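Local coordinates for protein glutathione S-transferase (Bombyx mori, PDB 5ZFG) that metabolises the insecticide diazinon and, as a member of the glutathione transferase superfamily, probably conjugates glutathione to electrophilic compounds, at residues I31-D34 / G38-M41; I70-C75 / I94-L99; A108-Y113 / M168-I173. One frame throughout, in Å; residues are numbered along the deposited sequence.

Contact 1: residues I31-D34 / G38-M41; sequences INVD and GEHM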
ATOM      1  N   ILE B  31      16.051   1.222  17.328  1.00  8.40           N
ATOM      2  CA  ILE B  31      15.515   2.014  18.430  1.00 11.64           C
ATOM      3  C   ILE B  31      14.146   1.448  18.763  1.00 14.57           C
ATOM      4  O   ILE B  31      13.219   1.517  17.945  1.00  9.95           O
ATOM      5  CB  ILE B  31      15.428   3.509  18.089  1.00 10.37           C
ATOM      6  CG1 ILE B  31      16.820   4.087  17.848  1.00 13.64           C
ATOM      7  CG2 ILE B  31      14.740   4.270  19.228  1.00 12.41           C
ATOM      8  CD1 ILE B  31      17.078   4.493  16.435  1.00 15.81           C
ATOM      9  N   ASN B  32      14.024   0.879  19.960  1.00  9.38           N
ATOM     10  CA  ASN B  32      12.765   0.341  20.451  1.00 17.34           C
ATOM     11  C   ASN B  32      11.925   1.500  20.950  1.00 17.53           C
ATOM     12  O   ASN B  32      12.264   2.123  21.959  1.00 20.72           O
ATOM     13  CB  ASN B  32      13.019  -0.658  21.571  1.00 18.36           C
ATOM     14  CG  ASN B  32      13.600  -1.943  21.069  1.00 28.09           C
ATOM     15  OD1 ASN B  32      12.952  -2.664  20.310  1.00 35.63           O
ATOM     16  ND2 ASN B  32      14.837  -2.245  21.480  1.00 31.57           N
ATOM     17  N   VAL B  33      10.838   1.798  20.246  1.00 10.17           N
ATOM     18  CA  VAL B  33       9.998   2.935  20.602  1.00 12.01           C
ATOM     19  C   VAL B  33       9.148   2.540  21.804  1.00 12.59           C
ATOM     20  O   VAL B  33       8.587   1.437  21.846  1.00 13.57           O
ATOM     21  CB  VAL B  33       9.135   3.367  19.403  1.00 10.80           C
ATOM     22  CG1 VAL B  33       8.063   4.394  19.821  1.00 15.47           C
ATOM     23  CG2 VAL B  33      10.018   3.938  18.284  1.00 11.05           C
ATOM     24  N   ASP B  34       9.069   3.429  22.795  1.00 12.35           N
ATOM     25  CA  ASP B  34       8.336   3.124  24.024  1.00 16.65           C
ATOM     26  C   ASP B  34       6.860   3.414  23.781  1.00 15.79           C
ATOM     27  O   ASP B  34       6.383   4.520  24.016  1.00 15.55           O
ATOM     28  CB  ASP B  34       8.876   3.926  25.200  1.00 17.26           C
ATOM     29  CG  ASP B  34       8.382   3.400  26.539  1.00 26.35           C
ATOM     30  OD1 ASP B  34       7.312   2.737  26.577  1.00 21.71           O
ATOM     31  OD2 ASP B  34       9.067   3.657  27.555  1.00 33.47           O
ATOM     32  N   GLY B  38       4.111   6.355  25.087  1.00 14.02           N
ATOM     33  CA  GLY B  38       3.637   7.286  24.081  1.00 12.48           C
ATOM     34  C   GLY B  38       4.717   7.960  23.264  1.00 11.68           C
ATOM     35  O   GLY B  38       4.497   9.063  22.754  1.00 10.65           O
ATOM     36  N   GLU B  39       5.887   7.330  23.135  1.00 12.98           N
ATOM     37  CA  GLU B  39       7.012   7.981  22.473  1.00 11.28           C
ATOM     38  C   GLU B  39       6.711   8.286  21.011  1.00 16.25           C
ATOM     39  O   GLU B  39       7.170   9.305  20.483  1.00 13.71           O
ATOM     40  CB  GLU B  39       8.263   7.110  22.583  1.00 17.67           C
ATOM     41  CG  GLU B  39       9.508   7.777  22.024  1.00 20.96           C
ATOM     42  CD  GLU B  39      10.723   6.873  22.076  1.00 26.30           C
ATOM     43  OE1 GLU B  39      10.624   5.780  22.679  1.00 22.60           O
ATOM     44  OE2 GLU B  39      11.770   7.260  21.514  1.00 39.84           O
ATOM     45  N   HIS B  40       5.918   7.441  20.348  1.00 12.31           N
ATOM     46  CA  HIS B  40       5.566   7.703  18.956  1.00 12.16           C
ATOM     47  C   HIS B  40       4.607   8.877  18.788  1.00 13.35           C
ATOM     48  O   HIS B  40       4.333   9.273  17.646  1.00 10.06           O
ATOM     49  CB  HIS B  40       4.957   6.452  18.330  1.00 14.47           C
ATOM     50  CG  HIS B  40       3.724   5.974  19.033  1.00 13.31           C
ATOM     51  ND1 HIS B  40       3.719   5.613  20.364  1.00 12.50           N
ATOM     52  CD2 HIS B  40       2.456   5.803  18.592  1.00 16.24           C
ATOM     53  CE1 HIS B  40       2.497   5.247  20.712  1.00 19.23           C
ATOM     54  NE2 HIS B  40       1.714   5.347  19.653  1.00 13.70           N
ATOM     55  N   MET B  41       4.100   9.460  19.880  1.00 11.60           N
ATOM     56  CA  MET B  41       3.150  10.558  19.804  0.66 12.82           C
ATOM     57  C   MET B  41       3.785  11.922  20.033  1.00 11.42           C
ATOM     58  O   MET B  41       3.084  12.934  19.963  1.00 11.10           O
ATOM     59  CB  MET B  41       2.026  10.335  20.813  0.66 12.95           C
ATOM     60  CG  MET B  41       1.465   8.938  20.763  0.66 13.85           C
ATOM     61  SD  MET B  41      -0.159   8.923  21.506  0.66 15.93           S
ATOM     62  CE  MET B  41      -0.745   7.303  21.018  0.66 18.71           C
TER
HETATM   63  O   HOH W   1      13.111   4.699  22.921  1.00 30.31           O

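Contact 2: residues I70-C75 / I94-L99; sequences ILQYIC and IVNHRL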
ATOM      1  N   ILE B  70       9.337   1.367   3.001  1.00  4.38           N
ATOM      2  CA  ILE B  70      10.671   1.131   3.568  1.00  6.19           C
ATOM      3  C   ILE B  70      11.275  -0.140   2.986  1.00  6.00           C
ATOM      4  O   ILE B  70      12.449  -0.158   2.590  1.00  5.10           O
ATOM      5  CB  ILE B  70      10.613   1.063   5.106  1.00  5.01           C
ATOM      6  CG1 ILE B  70      10.152   2.403   5.700  1.00  7.98           C
ATOM      7  CG2 ILE B  70      12.015   0.682   5.668  1.00  4.85           C
ATOM      8  CD1 ILE B  70       9.836   2.313   7.202  1.00  6.61           C
ATOM      9  N   LEU B  71      10.474  -1.214   2.891  1.00  4.50           N
ATOM     10  CA  LEU B  71      10.953  -2.461   2.294  1.00  5.21           C
ATOM     11  C   LEU B  71      11.438  -2.240   0.862  1.00  5.76           C
ATOM     12  O   LEU B  71      12.516  -2.715   0.464  1.00  5.00           O
ATOM     13  CB  LEU B  71       9.850  -3.522   2.317  1.00  5.16           C
ATOM     14  CG  LEU B  71       9.423  -4.079   3.687  1.00  3.30           C
ATOM     15  CD1 LEU B  71       8.217  -4.982   3.559  1.00  5.68           C
ATOM     16  CD2 LEU B  71      10.596  -4.831   4.304  1.00  8.31           C
ATOM     17  N   GLN B  72      10.652  -1.520   0.070  1.00  3.99           N
ATOM     18  CA  GLN B  72      11.039  -1.257  -1.318  1.00  5.35           C
ATOM     19  C   GLN B  72      12.314  -0.418  -1.396  1.00  6.64           C
ATOM     20  O   GLN B  72      13.191  -0.674  -2.238  1.00  6.56           O
ATOM     21  CB  GLN B  72       9.870  -0.577  -2.035  1.00  4.31           C
ATOM     22  CG  GLN B  72       8.669  -1.532  -2.168  1.00  5.66           C
ATOM     23  CD  GLN B  72       7.347  -0.830  -2.416  1.00 13.32           C
ATOM     24  OE1 GLN B  72       7.134   0.290  -1.961  1.00  6.34           O
ATOM     25  NE2 GLN B  72       6.441  -1.504  -3.134  1.00 11.72           N
ATOM     26  N   TYR B  73      12.453   0.553  -0.494  1.00  4.69           N
ATOM     27  CA  TYR B  73      13.589   1.471  -0.542  1.00  6.88           C
ATOM     28  C   TYR B  73      14.886   0.768  -0.166  1.00  7.31           C
ATOM     29  O   TYR B  73      15.909   0.960  -0.826  1.00  6.83           O
ATOM     30  CB  TYR B  73      13.331   2.650   0.388  1.00  5.22           C
ATOM     31  CG  TYR B  73      14.557   3.514   0.667  1.00  7.13           C
ATOM     32  CD1 TYR B  73      15.076   4.335  -0.320  1.00 10.00           C
ATOM     33  CD2 TYR B  73      15.175   3.492   1.905  1.00 11.38           C
ATOM     34  CE1 TYR B  73      16.187   5.126  -0.079  1.00 10.47           C
ATOM     35  CE2 TYR B  73      16.300   4.274   2.159  1.00 10.47           C
ATOM     36  CZ  TYR B  73      16.791   5.089   1.156  1.00 10.55           C
ATOM     37  OH  TYR B  73      17.891   5.890   1.391  1.00 16.66           O
ATOM     38  N   ILE B  74      14.851  -0.063   0.877  1.00  6.59           N
ATOM     39  CA  ILE B  74      16.060  -0.770   1.294  1.00  7.41           C
ATOM     40  C   ILE B  74      16.602  -1.624   0.150  1.00 11.53           C
ATOM     41  O   ILE B  74      17.819  -1.669  -0.098  1.00  8.80           O
ATOM     42  CB  ILE B  74      15.765  -1.607   2.557  1.00  7.24           C
ATOM     43  CG1 ILE B  74      15.568  -0.691   3.762  1.00 10.23           C
ATOM     44  CG2 ILE B  74      16.895  -2.603   2.801  1.00 14.18           C
ATOM     45  CD1 ILE B  74      16.341   0.581   3.711  1.00 19.99           C
ATOM     46  N   CYS B  75      15.709  -2.271  -0.606  1.00  8.11           N
ATOM     47  CA  CYS B  75      16.138  -3.069  -1.754  1.00  7.61           C
ATOM     48  C   CYS B  75      16.625  -2.189  -2.898  1.00 11.65           C
ATOM     49  O   CYS B  75      17.715  -2.415  -3.440  1.00 11.03           O
ATOM     50  CB  CYS B  75      15.001  -3.975  -2.227  1.00  7.47           C
ATOM     51  SG  CYS B  75      14.462  -5.184  -1.021  1.00  9.34           S
ATOM     52  N   ILE B  94       4.109  -8.525  -9.082  1.00  7.62           N
ATOM     53  CA  ILE B  94       3.555  -9.530  -8.173  1.00  7.89           C
ATOM     54  C   ILE B  94       3.973  -9.224  -6.736  1.00  7.95           C
ATOM     55  O   ILE B  94       3.152  -9.294  -5.809  1.00  6.73           O
ATOM     56  CB  ILE B  94       3.966 -10.955  -8.595  1.00  9.22           C
ATOM     57  CG1 ILE B  94       3.504 -11.256 -10.036  1.00 13.66           C
ATOM     58  CG2 ILE B  94       3.344 -11.997  -7.634  1.00  8.64           C
ATOM     59  CD1 ILE B  94       4.143 -12.509 -10.635  1.00 15.86           C
ATOM     60  N   VAL B  95       5.246  -8.861  -6.533  1.00  9.02           N
ATOM     61  CA  VAL B  95       5.698  -8.447  -5.206  1.00  7.55           C
ATOM     62  C   VAL B  95       4.919  -7.228  -4.729  1.00  7.54           C
ATOM     63  O   VAL B  95       4.400  -7.211  -3.603  1.00  7.82           O
ATOM     64  CB  VAL B  95       7.214  -8.173  -5.196  1.00  8.41           C
ATOM     65  CG1 VAL B  95       7.635  -7.576  -3.825  1.00  6.32           C
ATOM     66  CG2 VAL B  95       7.985  -9.466  -5.485  1.00  8.80           C
ATOM     67  N   ASN B  96       4.844  -6.183  -5.568  1.00  4.84           N
ATOM     68  CA  ASN B  96       4.124  -4.972  -5.182  1.00  6.00           C
ATOM     69  C   ASN B  96       2.678  -5.279  -4.848  1.00  5.69           C
ATOM     70  O   ASN B  96       2.134  -4.737  -3.879  1.00  4.37           O
ATOM     71  CB  ASN B  96       4.189  -3.925  -6.292  1.00  4.39           C
ATOM     72  CG  ASN B  96       5.563  -3.288  -6.425  1.00  5.66           C
ATOM     73  OD1 ASN B  96       6.413  -3.371  -5.524  1.00  6.52           O
ATOM     74  ND2 ASN B  96       5.794  -2.650  -7.568  1.00  6.26           N
ATOM     75  N   HIS B  97       2.047  -6.158  -5.630  1.00  5.89           N
ATOM     76  CA  HIS B  97       0.665  -6.514  -5.343  1.00  5.12           C
ATOM     77  C   HIS B  97       0.536  -7.159  -3.970  1.00  6.65           C
ATOM     78  O   HIS B  97      -0.344  -6.803  -3.173  1.00  5.55           O
ATOM     79  CB  HIS B  97       0.111  -7.483  -6.380  1.00  5.40           C
ATOM     80  CG  HIS B  97      -1.224  -7.999  -5.965  1.00  7.43           C
ATOM     81  ND1 HIS B  97      -1.372  -9.089  -5.136  1.00 10.48           N
ATOM     82  CD2 HIS B  97      -2.464  -7.480  -6.131  1.00  7.44           C
ATOM     83  CE1 HIS B  97      -2.653  -9.250  -4.850  1.00 11.56           C
ATOM     84  NE2 HIS B  97      -3.337  -8.289  -5.446  1.00  8.78           N
ATOM     85  N   ARG B  98       1.398  -8.139  -3.689  1.00  7.70           N
ATOM     86  CA  ARG B  98       1.299  -8.847  -2.420  1.00  6.50           C
ATOM     87  C   ARG B  98       1.543  -7.907  -1.240  1.00  3.73           C
ATOM     88  O   ARG B  98       0.922  -8.065  -0.184  1.00  4.26           O
ATOM     89  CB  ARG B  98       2.272 -10.037  -2.401  1.00  6.54           C
ATOM     90  CG  ARG B  98       2.014 -11.127  -3.463  1.00  7.22           C
ATOM     91  CD  ARG B  98       0.659 -11.820  -3.324  1.00  8.67           C
ATOM     92  NE  ARG B  98       0.593 -12.957  -4.245  1.00 14.97           N
ATOM     93  CZ  ARG B  98       0.189 -12.878  -5.508  1.00 11.50           C
ATOM     94  NH1 ARG B  98      -0.229 -11.724  -6.015  1.00  8.83           N
ATOM     95  NH2 ARG B  98       0.199 -13.963  -6.271  1.00 13.48           N
ATOM     96  N   LEU B  99       2.401  -6.896  -1.414  1.00  5.85           N
ATOM     97  CA  LEU B  99       2.588  -5.887  -0.377  1.00  4.67           C
ATOM     98  C   LEU B  99       1.302  -5.090  -0.156  1.00  6.35           C
ATOM     99  O   LEU B  99       0.871  -4.887   0.982  1.00  6.33           O
ATOM    100  CB  LEU B  99       3.736  -4.946  -0.763  1.00  4.56           C
ATOM    101  CG  LEU B  99       5.159  -5.529  -0.691  1.00  5.01           C
ATOM    102  CD1 LEU B  99       6.194  -4.539  -1.253  1.00  5.45           C
ATOM    103  CD2 LEU B  99       5.535  -5.929   0.768  1.00  5.65           C
TER

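Contact 3: residues A108-Y113 / M168-I173; sequences ANISAY and MTLEAI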
ATOM      1  N   ALA B 108      -5.166  -6.278   7.570  1.00  8.16           N
ATOM      2  CA  ALA B 108      -6.290  -5.504   8.087  1.00 10.80           C
ATOM      3  C   ALA B 108      -7.344  -6.411   8.709  1.00 10.82           C
ATOM      4  O   ALA B 108      -7.817  -6.153   9.822  1.00 12.67           O
ATOM      5  CB  ALA B 108      -6.900  -4.665   6.967  1.00 16.19           C
ATOM      6  N   ASN B 109      -7.705  -7.493   8.007  1.00  8.08           N
ATOM      7  CA  ASN B 109      -8.736  -8.413   8.490  1.00 10.77           C
ATOM      8  C   ASN B 109      -8.208  -9.315   9.595  1.00 12.86           C
ATOM      9  O   ASN B 109      -8.893  -9.537  10.598  1.00 11.32           O
ATOM     10  CB  ASN B 109      -9.265  -9.286   7.345  1.00 12.83           C
ATOM     11  CG  ASN B 109     -10.216  -8.557   6.439  1.00 13.57           C
ATOM     12  OD1 ASN B 109     -10.679  -7.473   6.759  1.00 15.54           O
ATOM     13  ND2 ASN B 109     -10.514  -9.157   5.289  1.00 15.27           N
ATOM     14  N   ILE B 110      -7.011  -9.880   9.410  1.00 11.49           N
ATOM     15  CA  ILE B 110      -6.489 -10.817  10.403  1.00 11.54           C
ATOM     16  C   ILE B 110      -6.260 -10.102  11.731  1.00 12.21           C
ATOM     17  O   ILE B 110      -6.707 -10.570  12.783  1.00 11.17           O
ATOM     18  CB  ILE B 110      -5.221 -11.514   9.880  1.00 10.19           C
ATOM     19  CG1 ILE B 110      -5.634 -12.599   8.886  1.00 11.28           C
ATOM     20  CG2 ILE B 110      -4.403 -12.110  11.036  1.00 17.98           C
ATOM     21  CD1 ILE B 110      -4.480 -13.217   8.124  1.00 10.86           C
ATOM     22  N   SER B 111      -5.614  -8.930  11.697  1.00 10.71           N
ATOM     23  CA  SER B 111      -5.267  -8.249  12.936  1.00 14.75           C
ATOM     24  C   SER B 111      -6.498  -7.725  13.655  1.00 18.70           C
ATOM     25  O   SER B 111      -6.502  -7.670  14.885  1.00 17.47           O
ATOM     26  CB  SER B 111      -4.289  -7.102  12.675  1.00 13.12           C
ATOM     27  OG  SER B 111      -4.947  -6.040  12.010  1.00 19.80           O
ATOM     28  N   ALA B 112      -7.552  -7.342  12.918  1.00 16.38           N
ATOM     29  CA  ALA B 112      -8.788  -6.943  13.584  1.00 15.71           C
ATOM     30  C   ALA B 112      -9.311  -8.067  14.462  1.00 16.54           C
ATOM     31  O   ALA B 112      -9.868  -7.818  15.539  1.00 19.23           O
ATOM     32  CB  ALA B 112      -9.840  -6.520  12.554  1.00 15.76           C
ATOM     33  N   TYR B 113      -9.102  -9.309  14.046  1.00 11.08           N
ATOM     34  CA  TYR B 113      -9.576 -10.432  14.830  1.00 14.41           C
ATOM     35  C   TYR B 113      -8.567 -10.869  15.891  1.00 18.82           C
ATOM     36  O   TYR B 113      -8.934 -11.064  17.058  1.00 18.26           O
ATOM     37  CB  TYR B 113      -9.888 -11.591  13.898  1.00 16.62           C
ATOM     38  CG  TYR B 113     -10.573 -12.742  14.570  1.00 15.34           C
ATOM     39  CD1 TYR B 113     -11.956 -12.749  14.721  1.00 11.98           C
ATOM     40  CD2 TYR B 113      -9.846 -13.830  15.042  1.00 17.46           C
ATOM     41  CE1 TYR B 113     -12.596 -13.816  15.319  1.00 19.51           C
ATOM     42  CE2 TYR B 113     -10.481 -14.900  15.654  1.00 19.33           C
ATOM     43  CZ  TYR B 113     -11.858 -14.883  15.785  1.00 18.29           C
ATOM     44  OH  TYR B 113     -12.514 -15.933  16.388  1.00 25.93           O
ATOM     45  N   MET B 168       1.664 -15.016  11.441  1.00  9.65           N
ATOM     46  CA  MET B 168       2.203 -15.298  12.765  1.00 12.58           C
ATOM     47  C   MET B 168       1.219 -14.917  13.863  1.00 12.25           C
ATOM     48  O   MET B 168       1.148 -15.601  14.894  1.00 12.81           O
ATOM     49  CB  MET B 168       3.546 -14.573  12.937  1.00  8.70           C
ATOM     50  CG  MET B 168       4.112 -14.622  14.375  1.00 11.71           C
ATOM     51  SD  MET B 168       3.448 -13.326  15.446  1.00 10.78           S
ATOM     52  CE  MET B 168       4.356 -11.927  14.764  1.00 10.01           C
ATOM     53  N   THR B 169       0.415 -13.860  13.660  1.00  8.55           N
ATOM     54  CA  THR B 169      -0.522 -13.474  14.706  1.00  9.35           C
ATOM     55  C   THR B 169      -1.665 -14.473  14.837  1.00 10.89           C
ATOM     56  O   THR B 169      -2.271 -14.561  15.911  1.00 11.02           O
ATOM     57  CB  THR B 169      -1.096 -12.076  14.472  1.00 15.82           C
ATOM     58  OG1 THR B 169      -1.992 -12.102  13.350  1.00 12.06           O
ATOM     59  CG2 THR B 169       0.018 -11.042  14.250  1.00 11.69           C
ATOM     60  N   LEU B 170      -1.972 -15.227  13.779  1.00  9.82           N
ATOM     61  CA  LEU B 170      -2.917 -16.325  13.926  1.00 11.21           C
ATOM     62  C   LEU B 170      -2.316 -17.429  14.789  1.00 13.33           C
ATOM     63  O   LEU B 170      -2.975 -17.948  15.700  1.00 15.85           O
ATOM     64  CB  LEU B 170      -3.327 -16.869  12.554  1.00 14.26           C
ATOM     65  CG  LEU B 170      -4.138 -15.878  11.709  1.00 14.05           C
ATOM     66  CD1 LEU B 170      -4.177 -16.319  10.248  1.00 15.39           C
ATOM     67  CD2 LEU B 170      -5.563 -15.703  12.256  1.00 16.92           C
ATOM     68  N   GLU B 171      -1.056 -17.792  14.532  1.00 11.51           N
ATOM     69  CA  GLU B 171      -0.425 -18.791  15.390  1.00 17.15           C
ATOM     70  C   GLU B 171      -0.368 -18.318  16.838  1.00 15.29           C
ATOM     71  O   GLU B 171      -0.521 -19.126  17.767  1.00 12.69           O
ATOM     72  CB  GLU B 171       0.982 -19.147  14.897  1.00 16.57           C
ATOM     73  CG  GLU B 171       1.607 -20.278  15.744  1.00 20.22           C
ATOM     74  CD  GLU B 171       3.022 -20.676  15.333  1.00 28.06           C
ATOM     75  OE1 GLU B 171       3.558 -20.153  14.333  1.00 19.24           O
ATOM     76  OE2 GLU B 171       3.607 -21.536  16.030  1.00 23.73           O
ATOM     77  N   ALA B 172      -0.181 -17.015  17.053  1.00 10.34           N
ATOM     78  CA  ALA B 172      -0.060 -16.491  18.408  1.00 13.00           C
ATOM     79  C   ALA B 172      -1.311 -16.738  19.231  1.00 16.19           C
ATOM     80  O   ALA B 172      -1.229 -16.841  20.458  1.00 21.89           O
ATOM     81  CB  ALA B 172       0.252 -14.995  18.372  1.00 11.20           C
ATOM     82  N   ILE B 173      -2.477 -16.810  18.590  1.00 13.51           N
ATOM     83  CA  ILE B 173      -3.726 -17.059  19.302  1.00 15.04           C
ATOM     84  C   ILE B 173      -4.209 -18.499  19.120  1.00 15.55           C
ATOM     85  O   ILE B 173      -5.367 -18.805  19.433  1.00 16.59           O
ATOM     86  CB  ILE B 173      -4.818 -16.052  18.890  1.00 20.26           C
ATOM     87  CG1 ILE B 173      -5.235 -16.245  17.428  1.00 16.46           C
ATOM     88  CG2 ILE B 173      -4.360 -14.626  19.139  1.00 21.16           C
ATOM     89  CD1 ILE B 173      -6.679 -15.832  17.168  1.00 21.00           C
TER

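Contact 1: residues I31-D34 / G38-M41
Asp34 and Glu39 face each other across a tight loop of the thioredoxin-like N-terminal domain, where the chain leaves edge strand 29-32 and turns toward helix 43-48. Two hydrogen bonds link this pair in opposite senses. Glu39 N donates to Asp34 O over 3.0 Å, closing the turn at backbone level, and Asp34 N returns the favour to the carboxylate atom Glu39 OE1 at 2.8 Å. That second bond is nearly straight, with 168° at the hydrogen, although it reaches OE1 on the anti side and 30° out of the carboxylate plane. The side chain of Glu39 runs fully extended to get there (chi2 -177°), passing Val33 at a slant so that OE1 arrives at Asp34 N just beyond the strand.

Apolar packing lies next to the polar pair. Val33 CG1 rests 3.9 Å from Glu39 CB and about as near to His40 CB, so one methyl meets the start of the 3-10 turn 39-41. His40 in turn stacks on Phe35, and both Val33 and His40 lean on Tyr45 of helix 43-48 and on Ile54. The carboxylate of Asp34 turns instead to Ala37 N inside the loop.

A water completes the polar set: it donates to Asn32 O at 2.9 Å and to Glu39 OE1 at 2.7 Å, giving OE1 a second donor beside Asp34 N.

Contact 2: residues I70-C75 / I94-L99
Asn96 OD1 receives two donors: the amide of Gln72 from the neighbouring helix and the hydroxyl of Tyr85, which is its stronger partner. The Gln72 bond is weak, NE2 lying 3.0 Å from Asn96 OD1 with the hydrogen well off the line at 132°. The two amide groups are turned almost perpendicular, their planes 83° apart, so the pair meets across rather than flat against each other. Gln72 reaches over because its chain is extended beyond CG (chi2 160°).

The same side chain also touches a leucine. Leu99 CD1 sits 3.6 Å from Gln72 NE2 and 4.0 Å from Gln72 CG, the Gln72 and Leu99 chains running antiparallel as they pass. The other Leu99 methyl, CD2, touches Leu71 CD1 at 4.0 Å, while Leu71 leans back on Ala20 of helix 12-23.

These side chains span a wide gap: the segment axes come no nearer than 12.1 Å and run roughly antiparallel. Helix 67-78 belongs to the thioredoxin-like domain and helix 89-114 to the helical C-terminal domain, so the contact is part of the interface between the two domains of a glutathione transferase subunit. It also lies at the dimer interface, where Gln72 and Asn96 pack on Asn96 and Gln72 of the second subunit.

Between these two segments the link is thus one weak amide bond plus contacts of the two Leu99 methyls, and the buried Asn96 OD1 depends chiefly on Tyr85 for its partner.

Contact 3: residues A108-Y113 / M168-I173
Ile110 and Leu170 mark the closest backbone approach, their CA atoms 7.5 Å apart, where the last turns of helix 89-114 pass those of helix 160-172. Both segments tighten toward their ends. Tyr113 N bonds to Ile110 O at 3.0 Å and more weakly to Asn109 O, and Ile173 N closes on Leu170 O at 3.1 Å; such i to i+3 bonds are of 3-10 type. Ile173 already lies in the loop that follows.

Ile110 carries much of the contact, using two branches. Its CG2 stands 3.3 Å from Thr169 OG1 and 3.8 Å from Leu170 CG, so one methyl bears on two neighbouring residues. Its CD1 meets Leu170 CD1 at 3.8 Å, the two side chains crossing at about a right angle. This packing belongs to the all-helical C-terminal domain of the glutathione transferase fold, and helix 126-146 adds Val132 and Leu136 around Leu170, with Phe175 and Phe177 of the following loop also against it.

Thr169 OG1 is a polar atom beside the methyl of Ile110, but its bonds go elsewhere: to Ser166 O one turn earlier in its own helix and to the hydroxyl of Thr114. That bond between hydroxyls links the two helices, and Thr114 OG1 is also held by Ile110 O within its own helix.

At the far end, with chi1 at 67° and chi2 at 151°, the Ile173 chain carries CD1 to the Tyr113 ring. The methyl arrives at the ring edge, near its plane, 4.2 Å from Tyr113 CE2.

From the N terminus, contact 1 closes first, a loop of three residues between 31-34 and 38-41 at the edge of the N-terminal domain. Contact 2 follows, with 18 intervening residues carrying the chain from helix 67-78 into helix 89-114, and it joins the N-terminal domain to the C-terminal one. Contact 3 closes last, spanning 54 residues and tying the ends of helices 89-114 and 160-172 together within the C-terminal domain. The three run in series, neither nested nor crossed. Helix 89-114 serves contacts 2 and 3, whose centres are 21 Å apart on opposite sides of the chain's centre. Contact 1 touches neither of them.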